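Local structure of molinate hydrolase (Gulosibacter molinativorax, 4UB9) at residues N78-D83 and G471-F476; R167-G172 and Y430-E435; A292-A297 and I316-E321. The protein hydrolyses the thiocarbamate pesticide molinate as a zinc-binding member of the amidohydrolase family, probably acting on a carbon-nitrogen bond other than a peptide bond. All blocks are in the same frame, centred on the assembly; numbering follows the deposited sequence.

In the fold
Three contacts here sample two parts of an amidohydrolase chain. Contact 1 ties the strand 81-83 region to residues around strand 472-473, and so brings together parts of the chain almost 400 residues apart. Contact 2 lies about 25 Å away between centres, with nearest atoms about 7 Å apart, and reaches the same mixed sheet, through strands 472-473 and 167-170. Contact 3 lies about 22 Å from contact 2 and 42 Å from contact 1, centre to centre. None of them touches a zinc ligand, although contact 3 joins helices that flank strand 299-301, after which comes the ligand His-302; the other ligand, His-282, ends strand 279-282.

Contact 1 of 3, residues N78-D83 and G471-F476; sequences NIRQID and GREIDF
Ile-82 lays its CD1 methyl against the carboxylate of Glu-473, 3.7 Å from CD of that residue and about equally close to OE1. The two side chains come from opposite directions. Glu-473 is extended, with CG anti to the backbone N, and so delivers its carboxylate to the other strand at full length.

Arg-80 meets the same acid from another direction, its chain crossing that of Glu-473 at about a right angle. Bends at chi2 and chi3 bring NH2 of Arg-80 to 2.9 Å from OE1 of Glu-473, which closes a salt bridge. The bond is not a straight one, with an N-H...O angle of 138°. It reaches OE1 on the anti side, and the guanidinium and carboxylate planes lie 50° apart rather than forming a flat two-pronged pair. NH2 of Arg-80 also rests 3.4 Å from CB of Glu-473, so the arginine end touches the aliphatic stem as well as the charge. The second oxygen, OE2, is hydrogen-bonded to ND1 of His-466 on strand 464-469; together with the Arg-80 bond to OE1, this probably holds the carboxylate in its rotation. With an alanine in place of Glu-473, Arg-80 and His-466 would probably both be left without this acidic mate, and a gap would open beside the CD1 methyl of Ile-82.

Strand 81-83 pairs with strand 36-39, whereas 472-473 pairs with 464-469. The contact therefore joins the edge strand of a small N-terminal sheet to the hairpin-like pair 464-469 and 472-473 near the end of the chain, consistent with the small beta-sandwich domain that accompanies the TIM barrel in many amidohydrolases.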
loop_
_atom_site.group_PDB
_atom_site.type_symbol
_atom_site.label_atom_id
_atom_site.label_comp_id
_atom_site.label_asym_id
_atom_site.label_seq_id
_atom_site.Cartn_x
_atom_site.Cartn_y
_atom_site.Cartn_z
ATOM N N ASN A 78 59.685 -27.500 -18.457
ATOM C CA ASN A 78 58.427 -28.163 -18.915
ATOM C C ASN A 78 57.205 -27.994 -17.963
ATOM O O ASN A 78 56.101 -28.477 -18.240
ATOM C CB ASN A 78 58.675 -29.658 -19.114
ATOM C CG ASN A 78 58.847 -30.395 -17.796
ATOM O OD1 ASN A 78 57.969 -31.114 -17.369
ATOM N ND2 ASN A 78 59.983 -30.201 -17.143
ATOM N N ILE A 79 57.443 -27.322 -16.837
ATOM C CA ILE A 79 56.424 -27.001 -15.833
ATOM C C ILE A 79 55.843 -25.605 -16.045
ATOM O O ILE A 79 56.567 -24.640 -16.253
ATOM C CB ILE A 79 56.985 -27.109 -14.395
ATOM C CG1 ILE A 79 57.283 -28.576 -14.028
ATOM C CG2 ILE A 79 56.020 -26.496 -13.389
ATOM C CD1 ILE A 79 56.128 -29.547 -14.240
ATOM N N ARG A 80 54.520 -25.524 -16.014
ATOM C CA ARG A 80 53.802 -24.261 -16.213
ATOM C C ARG A 80 54.226 -23.267 -15.152
ATOM O O ARG A 80 54.315 -23.609 -13.974
ATOM C CB ARG A 80 52.280 -24.470 -16.177
ATOM C CG ARG A 80 51.635 -24.581 -17.549
ATOM C CD ARG A 80 51.585 -23.218 -18.235
ATOM N NE ARG A 80 50.623 -22.305 -17.600
ATOM C CZ ARG A 80 49.310 -22.313 -17.812
ATOM N NH1 ARG A 80 48.770 -23.197 -18.647
ATOM N NH2 ARG A 80 48.526 -21.440 -17.183
ATOM N N GLN A 81 54.468 -22.028 -15.554
ATOM C CA GLN A 81 54.974 -21.029 -14.612
ATOM C C GLN A 81 54.347 -19.697 -14.756
ATOM O O GLN A 81 53.967 -19.282 -15.840
ATOM C CB GLN A 81 56.460 -20.772 -14.834
ATOM C CG GLN A 81 57.333 -21.989 -14.783
ATOM C CD GLN A 81 58.811 -21.627 -14.842
ATOM O OE1 GLN A 81 59.199 -20.478 -14.601
ATOM N NE2 GLN A 81 59.640 -22.624 -15.154
ATOM N N ILE A 82 54.365 -18.959 -13.672
ATOM C CA ILE A 82 53.948 -17.581 -13.727
ATOM C C ILE A 82 55.102 -16.759 -13.224
ATOM O O ILE A 82 55.646 -17.005 -12.142
ATOM C CB ILE A 82 52.674 -17.323 -12.895
ATOM C CG1 ILE A 82 51.465 -17.950 -13.602
ATOM C CG2 ILE A 82 52.427 -15.834 -12.691
ATOM C CD1 ILE A 82 50.230 -18.092 -12.714
ATOM N N ASP A 83 55.408 -15.725 -13.977
ATOM C CA ASP A 83 56.458 -14.836 -13.602
ATOM C C ASP A 83 55.930 -13.749 -12.670
ATOM O O ASP A 83 55.308 -12.782 -13.107
ATOM C CB ASP A 83 57.095 -14.208 -14.842
ATOM C CG ASP A 83 58.220 -13.238 -14.495
ATOM O OD1 ASP A 83 58.790 -13.325 -13.377
ATOM O OD2 ASP A 83 58.544 -12.393 -15.352
ATOM N N GLY A 471 46.108 -25.010 -8.290
ATOM C CA GLY A 471 47.218 -25.056 -9.251
ATOM C C GLY A 471 46.874 -24.875 -10.720
ATOM O O GLY A 471 47.714 -25.068 -11.600
ATOM N N ARG A 472 45.632 -24.501 -10.973
ATOM C CA ARG A 472 45.148 -24.318 -12.324
ATOM C C ARG A 472 44.909 -22.858 -12.536
ATOM O O ARG A 472 44.213 -22.216 -11.764
ATOM C CB ARG A 472 43.862 -25.078 -12.476
ATOM C CG ARG A 472 43.204 -24.951 -13.835
ATOM C CD ARG A 472 41.963 -25.817 -13.844
ATOM N NE ARG A 472 40.852 -24.951 -14.195
ATOM C CZ ARG A 472 39.907 -24.520 -13.377
ATOM N NH1 ARG A 472 39.841 -24.900 -12.118
ATOM N NH2 ARG A 472 38.991 -23.719 -13.855
ATOM N N GLU A 473 45.572 -22.296 -13.521
ATOM C CA GLU A 473 45.421 -20.877 -13.781
ATOM C C GLU A 473 44.091 -20.660 -14.461
ATOM O O GLU A 473 43.676 -21.406 -15.314
ATOM C CB GLU A 473 46.564 -20.287 -14.629
ATOM C CG GLU A 473 46.456 -18.756 -14.784
ATOM C CD GLU A 473 47.680 -18.074 -15.411
ATOM O OE1 GLU A 473 48.597 -18.788 -15.929
ATOM O OE2 GLU A 473 47.744 -16.817 -15.346
ATOM N N ILE A 474 43.486 -19.548 -14.122
ATOM C CA ILE A 474 42.166 -19.213 -14.587
ATOM C C ILE A 474 42.227 -18.063 -15.574
ATOM O O ILE A 474 42.821 -17.023 -15.282
ATOM C CB ILE A 474 41.275 -18.755 -13.386
ATOM C CG1 ILE A 474 41.268 -19.795 -12.263
ATOM C CG2 ILE A 474 39.853 -18.455 -13.841
ATOM C CD1 ILE A 474 40.794 -21.178 -12.664
ATOM N N ASP A 475 41.522 -18.205 -16.687
ATOM C CA ASP A 475 41.273 -17.032 -17.587
ATOM C C ASP A 475 40.189 -16.122 -16.982
ATOM O O ASP A 475 39.032 -16.103 -17.416
ATOM C CB ASP A 475 40.906 -17.451 -19.018
ATOM C CG ASP A 475 40.655 -16.270 -19.914
ATOM O OD1 ASP A 475 40.989 -15.105 -19.533
ATOM O OD2 ASP A 475 40.064 -16.495 -20.995
ATOM N N PHE A 476 40.583 -15.363 -15.970
ATOM C CA PHE A 476 39.586 -14.734 -15.104
ATOM C C PHE A 476 38.819 -13.638 -15.818
ATOM O O PHE A 476 37.625 -13.468 -15.578
ATOM C CB PHE A 476 40.144 -14.299 -13.738
ATOM C CG PHE A 476 41.184 -13.250 -13.788
ATOM C CD1 PHE A 476 42.503 -13.590 -14.028
ATOM C CD2 PHE A 476 40.867 -11.937 -13.515
ATOM C CE1 PHE A 476 43.482 -12.615 -14.062
ATOM C CE2 PHE A 476 41.836 -10.959 -13.534
ATOM C CZ PHE A 476 43.147 -11.294 -13.809
#

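Contact 2 of 3, residues R167-G172 and Y430-E435; sequences RIFFAG and YRKFDE
The ammonium NZ of Lys-432 lies 3.6 Å from CE1 of Phe-169, over one face of the ring, in a cation-pi contact. Its distance to the centroid of the Phe-169 ring is 4.0 Å, at 29° off the ring normal, so the charge is displaced toward the CE1 side. The carbon before it is better centred: CE of Lys-432 stands 3.9 Å from the same centroid and only 8° off the normal, making a CH-pi contact. A bend at chi2 (-73°) followed by a straight run to NZ brings both atoms over the ring, and the two side chains approach from opposite directions.

Phe-169 belongs to strand 167-170, beside the parallel strand 138-143, and points toward Lys-432 while its neighbour Phe-170 turns away to helix 148-159. Lys-432 follows the Schellman motif that closes helix 424-429, and it also touches Phe-142. The ring of Phe-142 stacks with that of Tyr-430.

No hydrogen bond spans the two segments. The pi cloud of Phe-169 attracts a positive charge and the adjacent CH groups, which the charge probably polarises, an interaction probably less demanding of direction than a hydrogen bond.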
loop_
_atom_site.group_PDB
_atom_site.type_symbol
_atom_site.label_atom_id
_atom_site.label_comp_id
_atom_site.label_asym_id
_atom_site.label_seq_id
_atom_site.Cartn_x
_atom_site.Cartn_y
_atom_site.Cartn_z
ATOM N N ARG A 167 35.091 -22.190 -5.142
ATOM C CA ARG A 167 34.480 -23.299 -4.441
ATOM C C ARG A 167 33.516 -22.733 -3.394
ATOM O O ARG A 167 33.699 -21.632 -2.835
ATOM C CB ARG A 167 35.460 -24.296 -3.856
ATOM C CG ARG A 167 36.076 -23.935 -2.547
ATOM C CD ARG A 167 36.949 -25.080 -2.026
ATOM N NE ARG A 167 38.067 -25.332 -2.915
ATOM C CZ ARG A 167 39.097 -24.512 -3.138
ATOM N NH1 ARG A 167 39.227 -23.352 -2.501
ATOM N NH2 ARG A 167 40.041 -24.871 -4.008
ATOM N N ILE A 168 32.472 -23.496 -3.195
ATOM C CA ILE A 168 31.355 -23.117 -2.371
ATOM C C ILE A 168 31.206 -23.994 -1.158
ATOM O O ILE A 168 31.261 -25.211 -1.235
ATOM C CB ILE A 168 30.054 -23.250 -3.142
ATOM C CG1 ILE A 168 30.075 -22.373 -4.374
ATOM C CG2 ILE A 168 28.868 -22.827 -2.263
ATOM C CD1 ILE A 168 28.892 -22.615 -5.287
ATOM N N PHE A 169 30.970 -23.338 -0.043
ATOM C CA PHE A 169 30.413 -23.974 1.149
ATOM C C PHE A 169 29.177 -23.206 1.585
ATOM O O PHE A 169 29.157 -21.991 1.534
ATOM C CB PHE A 169 31.441 -24.014 2.271
ATOM C CG PHE A 169 32.666 -24.759 1.896
ATOM C CD1 PHE A 169 32.645 -26.140 1.733
ATOM C CD2 PHE A 169 33.868 -24.059 1.667
ATOM C CE1 PHE A 169 33.794 -26.850 1.346
ATOM C CE2 PHE A 169 35.003 -24.750 1.272
ATOM C CZ PHE A 169 34.975 -26.148 1.120
ATOM N N PHE A 170 28.157 -23.932 2.044
ATOM C CA PHE A 170 26.889 -23.288 2.331
ATOM C C PHE A 170 26.176 -23.687 3.631
ATOM O O PHE A 170 26.398 -24.748 4.182
ATOM C CB PHE A 170 25.979 -23.448 1.141
ATOM C CG PHE A 170 25.630 -24.850 0.841
ATOM C CD1 PHE A 170 24.720 -25.529 1.633
ATOM C CD2 PHE A 170 26.155 -25.483 -0.254
ATOM C CE1 PHE A 170 24.378 -26.844 1.331
ATOM C CE2 PHE A 170 25.819 -26.786 -0.567
ATOM C CZ PHE A 170 24.926 -27.476 0.214
ATOM N N ALA A 171 25.334 -22.778 4.098
ATOM C CA ALA A 171 24.410 -23.018 5.215
ATOM C C ALA A 171 23.085 -23.578 4.784
ATOM O O ALA A 171 22.353 -24.147 5.590
ATOM C CB ALA A 171 24.118 -21.720 5.950
ATOM N N GLY A 172 22.726 -23.305 3.547
ATOM C CA GLY A 172 21.342 -23.472 3.064
ATOM C C GLY A 172 20.536 -22.266 3.508
ATOM O O GLY A 172 20.882 -21.118 3.218
ATOM N N TYR A 430 35.484 -20.912 9.901
ATOM C CA TYR A 430 34.716 -21.994 9.284
ATOM C C TYR A 430 35.417 -23.362 9.402
ATOM O O TYR A 430 34.952 -24.383 8.878
ATOM C CB TYR A 430 34.409 -21.660 7.838
ATOM C CG TYR A 430 33.302 -20.631 7.574
ATOM C CD1 TYR A 430 31.962 -20.991 7.642
ATOM C CD2 TYR A 430 33.594 -19.329 7.192
ATOM C CE1 TYR A 430 30.955 -20.075 7.395
ATOM C CE2 TYR A 430 32.584 -18.397 6.948
ATOM C CZ TYR A 430 31.267 -18.774 7.027
ATOM O OH TYR A 430 30.273 -17.885 6.754
ATOM N N ARG A 431 36.553 -23.359 10.090
ATOM C CA ARG A 431 37.335 -24.611 10.373
ATOM C C ARG A 431 37.808 -25.274 9.081
ATOM O O ARG A 431 37.696 -26.466 8.899
ATOM C CB ARG A 431 36.543 -25.547 11.309
ATOM C CG ARG A 431 36.155 -24.810 12.607
ATOM C CD ARG A 431 35.878 -25.680 13.824
ATOM N NE ARG A 431 34.777 -26.616 13.576
ATOM C CZ ARG A 431 33.552 -26.590 14.128
ATOM N NH1 ARG A 431 33.190 -25.669 15.027
ATOM N NH2 ARG A 431 32.670 -27.513 13.752
ATOM N N LYS A 432 38.293 -24.433 8.170
ATOM C CA LYS A 432 38.826 -24.873 6.894
ATOM C C LYS A 432 40.265 -24.446 6.733
ATOM O O LYS A 432 40.834 -24.619 5.662
ATOM C CB LYS A 432 38.071 -24.275 5.730
ATOM C CG LYS A 432 36.604 -24.652 5.645
ATOM C CD LYS A 432 36.451 -26.072 5.193
ATOM C CE LYS A 432 34.988 -26.387 5.132
ATOM N NZ LYS A 432 34.841 -27.778 4.658
ATOM N N PHE A 433 40.870 -23.951 7.790
ATOM C CA PHE A 433 42.241 -23.415 7.701
ATOM C C PHE A 433 43.311 -24.482 7.457
ATOM O O PHE A 433 44.388 -24.185 6.981
ATOM C CB PHE A 433 42.600 -22.595 8.933
ATOM C CG PHE A 433 43.816 -21.728 8.746
ATOM C CD1 PHE A 433 43.884 -20.805 7.714
ATOM C CD2 PHE A 433 44.929 -21.858 9.609
ATOM C CE1 PHE A 433 45.019 -20.013 7.544
ATOM C CE2 PHE A 433 46.053 -21.053 9.460
ATOM C CZ PHE A 433 46.118 -20.153 8.411
ATOM N N ASP A 434 42.991 -25.721 7.774
ATOM C CA ASP A 434 43.846 -26.864 7.419
ATOM C C ASP A 434 43.963 -27.023 5.894
ATOM O O ASP A 434 44.938 -27.543 5.419
ATOM C CB ASP A 434 43.359 -28.171 8.079
ATOM C CG ASP A 434 41.890 -28.506 7.743
ATOM O OD1 ASP A 434 41.056 -27.580 7.525
ATOM O OD2 ASP A 434 41.555 -29.705 7.710
ATOM N N GLU A 435 43.015 -26.509 5.131
ATOM C CA GLU A 435 43.002 -26.667 3.676
ATOM C C GLU A 435 43.149 -25.433 2.823
ATOM O O GLU A 435 43.582 -25.518 1.667
ATOM C CB GLU A 435 41.715 -27.300 3.265
ATOM C CG GLU A 435 41.627 -28.701 3.769
ATOM C CD GLU A 435 41.007 -29.596 2.740
ATOM O OE1 GLU A 435 41.442 -30.763 2.640
ATOM O OE2 GLU A 435 40.086 -29.131 2.043
#

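Contact 3 of 3, residues A292-A297 and I316-E321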
loop_
_atom_site.group_PDB
_atom_site.type_symbol
_atom_site.label_atom_id
_atom_site.label_comp_id
_atom_site.label_asym_id
_atom_site.label_seq_id
_atom_site.Cartn_x
_atom_site.Cartn_y
_atom_site.Cartn_z
ATOM N N ALA A 292 24.647 -14.637 21.308
ATOM C CA ALA A 292 25.462 -15.395 20.367
ATOM C C ALA A 292 26.851 -15.724 20.964
ATOM O O ALA A 292 27.408 -16.817 20.785
ATOM C CB ALA A 292 25.618 -14.635 19.082
ATOM N N ILE A 293 27.401 -14.746 21.618
ATOM C CA ILE A 293 28.699 -14.889 22.267
ATOM C C ILE A 293 28.645 -15.978 23.344
ATOM O O ILE A 293 29.507 -16.840 23.430
ATOM C CB ILE A 293 29.101 -13.556 22.917
ATOM C CG1 ILE A 293 29.551 -12.570 21.837
ATOM C CG2 ILE A 293 30.256 -13.761 23.887
ATOM C CD1 ILE A 293 29.650 -11.144 22.321
ATOM N N GLU A 294 27.573 -15.948 24.128
ATOM C CA GLU A 294 27.391 -16.913 25.190
ATOM C C GLU A 294 27.171 -18.341 24.691
ATOM O O GLU A 294 27.281 -19.263 25.449
ATOM C CB GLU A 294 26.239 -16.489 26.118
ATOM C CG GLU A 294 26.636 -15.361 27.078
ATOM C CD GLU A 294 27.865 -15.691 27.942
ATOM O OE1 GLU A 294 27.910 -16.806 28.495
ATOM O OE2 GLU A 294 28.771 -14.840 28.084
ATOM N N ARG A 295 26.866 -18.507 23.411
ATOM C CA ARG A 295 26.804 -19.834 22.779
ATOM C C ARG A 295 28.101 -20.195 22.058
ATOM O O ARG A 295 28.153 -21.175 21.334
ATOM C CB ARG A 295 25.661 -19.891 21.767
ATOM C CG ARG A 295 24.267 -19.590 22.303
ATOM C CD ARG A 295 23.942 -20.525 23.396
ATOM N NE ARG A 295 22.536 -20.552 23.799
ATOM C CZ ARG A 295 21.938 -19.604 24.503
ATOM N NH1 ARG A 295 22.569 -18.455 24.792
ATOM N NH2 ARG A 295 20.695 -19.815 24.916
ATOM N N ASP A 296 29.142 -19.383 22.237
ATOM C CA ASP A 296 30.428 -19.626 21.572
ATOM C C ASP A 296 30.263 -19.871 20.064
ATOM O O ASP A 296 30.802 -20.802 19.499
ATOM C CB ASP A 296 31.168 -20.809 22.223
ATOM C CG ASP A 296 31.508 -20.551 23.697
ATOM O OD1 ASP A 296 32.149 -19.524 24.025
ATOM O OD2 ASP A 296 31.155 -21.398 24.523
ATOM N N ALA A 297 29.520 -18.997 19.424
ATOM C CA ALA A 297 29.319 -19.071 17.973
ATOM C C ALA A 297 30.654 -19.072 17.253
ATOM O O ALA A 297 31.563 -18.345 17.614
ATOM C CB ALA A 297 28.503 -17.903 17.507
ATOM N N ILE A 316 32.740 -6.227 24.247
ATOM C CA ILE A 316 33.999 -6.283 23.511
ATOM C C ILE A 316 34.980 -7.134 24.274
ATOM O O ILE A 316 35.712 -7.958 23.684
ATOM C CB ILE A 316 34.563 -4.891 23.270
ATOM C CG1 ILE A 316 33.758 -4.198 22.161
ATOM C CG2 ILE A 316 36.013 -4.973 22.865
ATOM C CD1 ILE A 316 34.091 -2.736 21.969
ATOM N N GLU A 317 35.008 -6.966 25.593
ATOM C CA GLU A 317 35.932 -7.760 26.443
ATOM C C GLU A 317 35.660 -9.258 26.402
ATOM O O GLU A 317 36.575 -10.071 26.345
ATOM C CB GLU A 317 35.914 -7.253 27.882
ATOM C CG GLU A 317 36.771 -6.003 28.058
ATOM C CD GLU A 317 36.259 -5.147 29.220
ATOM O OE1 GLU A 317 36.490 -3.926 29.200
ATOM O OE2 GLU A 317 35.608 -5.695 30.153
ATOM N N LYS A 318 34.397 -9.623 26.321
ATOM C CA LYS A 318 34.062 -11.040 26.084
ATOM C C LYS A 318 34.606 -11.573 24.755
ATOM O O LYS A 318 35.019 -12.727 24.658
ATOM C CB LYS A 318 32.571 -11.264 26.073
ATOM C CG LYS A 318 31.894 -11.077 27.402
ATOM C CD LYS A 318 30.501 -11.686 27.378
ATOM C CE LYS A 318 29.651 -11.221 28.550
ATOM N NZ LYS A 318 28.417 -12.063 28.624
ATOM N N LEU A 319 34.558 -10.744 23.725
ATOM C CA LEU A 319 35.027 -11.173 22.416
ATOM C C LEU A 319 36.532 -11.433 22.476
ATOM O O LEU A 319 37.050 -12.402 21.890
ATOM C CB LEU A 319 34.736 -10.113 21.343
ATOM C CG LEU A 319 33.276 -9.982 20.902
ATOM C CD1 LEU A 319 33.065 -8.749 20.040
ATOM C CD2 LEU A 319 32.821 -11.208 20.133
ATOM N N LEU A 320 37.223 -10.543 23.153
ATOM C CA LEU A 320 38.680 -10.654 23.320
ATOM C C LEU A 320 39.026 -11.871 24.164
ATOM O O LEU A 320 39.829 -12.703 23.784
ATOM C CB LEU A 320 39.230 -9.408 23.991
ATOM C CG LEU A 320 39.192 -8.178 23.068
ATOM C CD1 LEU A 320 39.524 -6.925 23.856
ATOM C CD2 LEU A 320 40.111 -8.310 21.852
ATOM N N GLU A 321 38.343 -12.003 25.281
ATOM C CA GLU A 321 38.622 -13.071 26.207
ATOM C C GLU A 321 38.331 -14.433 25.544
ATOM O O GLU A 321 39.123 -15.329 25.630
ATOM C CB GLU A 321 37.805 -12.833 27.500
ATOM C CG GLU A 321 38.195 -13.700 28.690
ATOM C CD GLU A 321 37.412 -15.008 28.768
ATOM O OE1 GLU A 321 36.198 -15.031 28.423
ATOM O OE2 GLU A 321 38.016 -16.032 29.180
#
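Helix 286-294 runs beside helix 313-322 in its last part, and the nearest CA atoms of 292-297 and 316-321 are those of Ile-293 and Leu-319, 7.3 Å apart. CD1 of Ile-293 comes to 3.9 Å from CD2 of Leu-319, the two side chains crossing at about a right angle, and CG1 of the isoleucine touches the same methyl. The other branch of Ile-293 faces the preceding residue of that helix: CG2 lies 4.0 Å from CB of Lys-318, against the lysine's aliphatic stem.

Lys-318 runs on past this apolar patch with its chain extended beyond CG, and its NZ forms a salt bridge of 2.9 Å with OE2 of Glu-294. Glu-294 gets there by folding at chi2 (-56°), which brings its carboxylate nearer to the opposite helix than its first bond would suggest. The ammonium approaches from above the carboxylate plane, 35° out of it. NZ is also hydrogen-bonded to OD1 of Asn-290, one turn earlier on the glutamate's own helix, so two groups of that helix grip it.

Strand 299-301 backs the pair through Met-300, which touches both Ile-293 and Leu-319. Leu-319 further meets Met-361 of helix 353-363, and Ile-293 reaches Leu-324 beyond helix 313-322, placing the contact in the layer of helices packed on the parallel strands of the barrel.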